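Local coordinates for protein lectin (Colocasia esculenta, PDB 5T1X) that binds mannose specifically as a GNA-related lectin and agglutinates rabbit erythrocytes, at the interface of chains A and B. Numbering follows the deposited sequence. Chains: chain A, Lectin; chain B, Lectin.

The interface of chains A and B. Residues chain A 102-106; chain B 41-42, 95-97.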
# COMPACT_ATOMS: atom_id res chain seq x y z
N LYS A 102 -6.59 -0.54 10.40
CA LYS A 102 -6.81 -1.83 9.75
C LYS A 102 -8.28 -2.22 9.82
O LYS A 102 -8.91 -2.06 10.86
CB LYS A 102 -5.94 -2.88 10.48
CG LYS A 102 -6.01 -4.31 9.91
CD LYS A 102 -5.10 -5.28 10.67
CE LYS A 102 -5.75 -5.86 11.91
NZ LYS A 102 -4.83 -6.77 12.64
N ILE A 103 -8.83 -2.68 8.68
CA ILE A 103 -10.16 -3.26 8.55
C ILE A 103 -9.91 -4.76 8.54
O ILE A 103 -9.19 -5.27 7.66
CB ILE A 103 -10.96 -2.78 7.31
CG1 ILE A 103 -11.32 -1.28 7.40
CG2 ILE A 103 -12.22 -3.63 7.13
CD1 ILE A 103 -11.81 -0.65 6.05
N ASP A 104 -10.49 -5.47 9.51
CA ASP A 104 -10.28 -6.90 9.69
C ASP A 104 -11.56 -7.72 9.38
O ASP A 104 -12.42 -7.85 10.26
CB ASP A 104 -9.80 -7.16 11.14
CG ASP A 104 -9.42 -8.58 11.48
OD1 ASP A 104 -9.82 -9.51 10.73
OD2 ASP A 104 -8.74 -8.78 12.50
N PRO A 105 -11.64 -8.35 8.19
CA PRO A 105 -12.84 -9.16 7.87
C PRO A 105 -12.68 -10.64 8.27
O PRO A 105 -13.42 -11.49 7.77
CB PRO A 105 -12.93 -9.00 6.35
CG PRO A 105 -11.48 -9.00 5.92
CD PRO A 105 -10.71 -8.31 7.03
N TRP A 106 -11.72 -10.96 9.16
CA TRP A 106 -11.45 -12.35 9.57
C TRP A 106 -11.90 -12.69 10.99
O TRP A 106 -12.28 -13.83 11.25
CB TRP A 106 -9.94 -12.64 9.45
CG TRP A 106 -9.43 -12.59 8.04
CD1 TRP A 106 -8.82 -11.54 7.43
CD2 TRP A 106 -9.57 -13.62 7.06
NE1 TRP A 106 -8.53 -11.87 6.13
CE2 TRP A 106 -8.96 -13.14 5.87
CE3 TRP A 106 -10.07 -14.93 7.08
CZ2 TRP A 106 -8.87 -13.92 4.71
CZ3 TRP A 106 -10.00 -15.69 5.91
CH2 TRP A 106 -9.41 -15.18 4.75
N GLY B 41 -12.43 -11.79 2.97
CA GLY B 41 -12.01 -12.40 4.23
C GLY B 41 -12.95 -13.55 4.53
O GLY B 41 -13.39 -14.24 3.60
N LYS B 42 -13.30 -13.73 5.80
CA LYS B 42 -14.23 -14.79 6.17
C LYS B 42 -15.65 -14.23 6.38
O LYS B 42 -16.63 -14.91 6.03
CB LYS B 42 -13.74 -15.49 7.46
CG LYS B 42 -14.57 -16.69 7.91
CD LYS B 42 -14.43 -17.91 7.01
CE LYS B 42 -15.37 -19.01 7.43
NZ LYS B 42 -15.46 -20.07 6.40
N ASP B 95 -4.35 -10.74 1.45
CA ASP B 95 -4.88 -11.55 2.55
C ASP B 95 -6.25 -11.04 3.06
O ASP B 95 -6.75 -11.56 4.04
CB ASP B 95 -3.85 -11.68 3.70
CG ASP B 95 -3.41 -10.38 4.36
OD1 ASP B 95 -3.97 -9.32 4.02
OD2 ASP B 95 -2.56 -10.44 5.28
N GLY B 96 -6.86 -10.06 2.38
CA GLY B 96 -8.20 -9.58 2.72
C GLY B 96 -8.29 -8.39 3.64
O GLY B 96 -9.34 -7.74 3.69
N PHE B 97 -7.23 -8.11 4.40
CA PHE B 97 -7.19 -6.94 5.27
C PHE B 97 -7.11 -5.67 4.43
O PHE B 97 -6.46 -5.68 3.39
CB PHE B 97 -5.97 -6.99 6.20
CG PHE B 97 -6.00 -8.06 7.26
CD1 PHE B 97 -6.61 -7.83 8.49
CD2 PHE B 97 -5.40 -9.29 7.05
CE1 PHE B 97 -6.63 -8.82 9.47
CE2 PHE B 97 -5.41 -10.28 8.04
CZ PHE B 97 -6.02 -10.04 9.24
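A:Trp106 and B:Phe97 meet with their side chains crossing at about a right angle; A:Trp106 hides 82 Å² and B:Phe97 91 Å² against the partner chain. The five-membered end of the indole leads: A:Trp106 CD1 stands 3.6 Å above one face of the B:Phe97 ring, toward its rim. With CG beside its own backbone N (chi1 -65°), the indole swings toward chain B; tryptophan suits the place by offering both a broad face and an N-H donor, phenylalanine by giving a flat face and a rim.

One indole face rests on backbone. B:Gly41 CA lies 3.6 Å from the centroid of the six-membered ring, a CH-pi contact; glycine, with no side chain, lets its alpha carbon lie close against the ring. B:Lys42 adds its backbone N over the same face and touches A:Trp106 CE3 with CB, while its long chain runs on beyond the ring.

Hydrogen bonds here end on backbone carbonyls. The indole NE1 of A:Trp106 donates to B:Asp95 O at 2.8 Å, close to the carbonyl plane though tilted from the indole plane. B:Lys42 N donates to A:Pro105 O at 3.0 Å, arriving from above the carbonyl plane.

The rim of the B:Phe97 ring is met by a carboxylate and an aliphatic chain. A:Asp104 CG lies 3.4 Å from B:Phe97 CE1, the carboxylate plane turned 57° from the ring. Its OD2 sits at the ring edge, where the slightly positive C-H rim probably suits it, while OD1 accepts from A:Trp106 N at 2.9 Å, probably helping to hold the bend before the tryptophan. The CD methylene of A:Lys102, in a poorly ordered side chain, lies 3.7 Å from B:Phe97 CD1. A:Pro105 sets its rigid ring against B:Gly96 O and B:Gly41.

In the fold, the end of chain A strand 99-103 and the tail after it reach over chain B, against the loops following strand 36-39 and preceding strand 98-101. Chain B strand 104-107 reaches toward chain A in return, an exchange that fits the chain 1–chain 2 heterodimer.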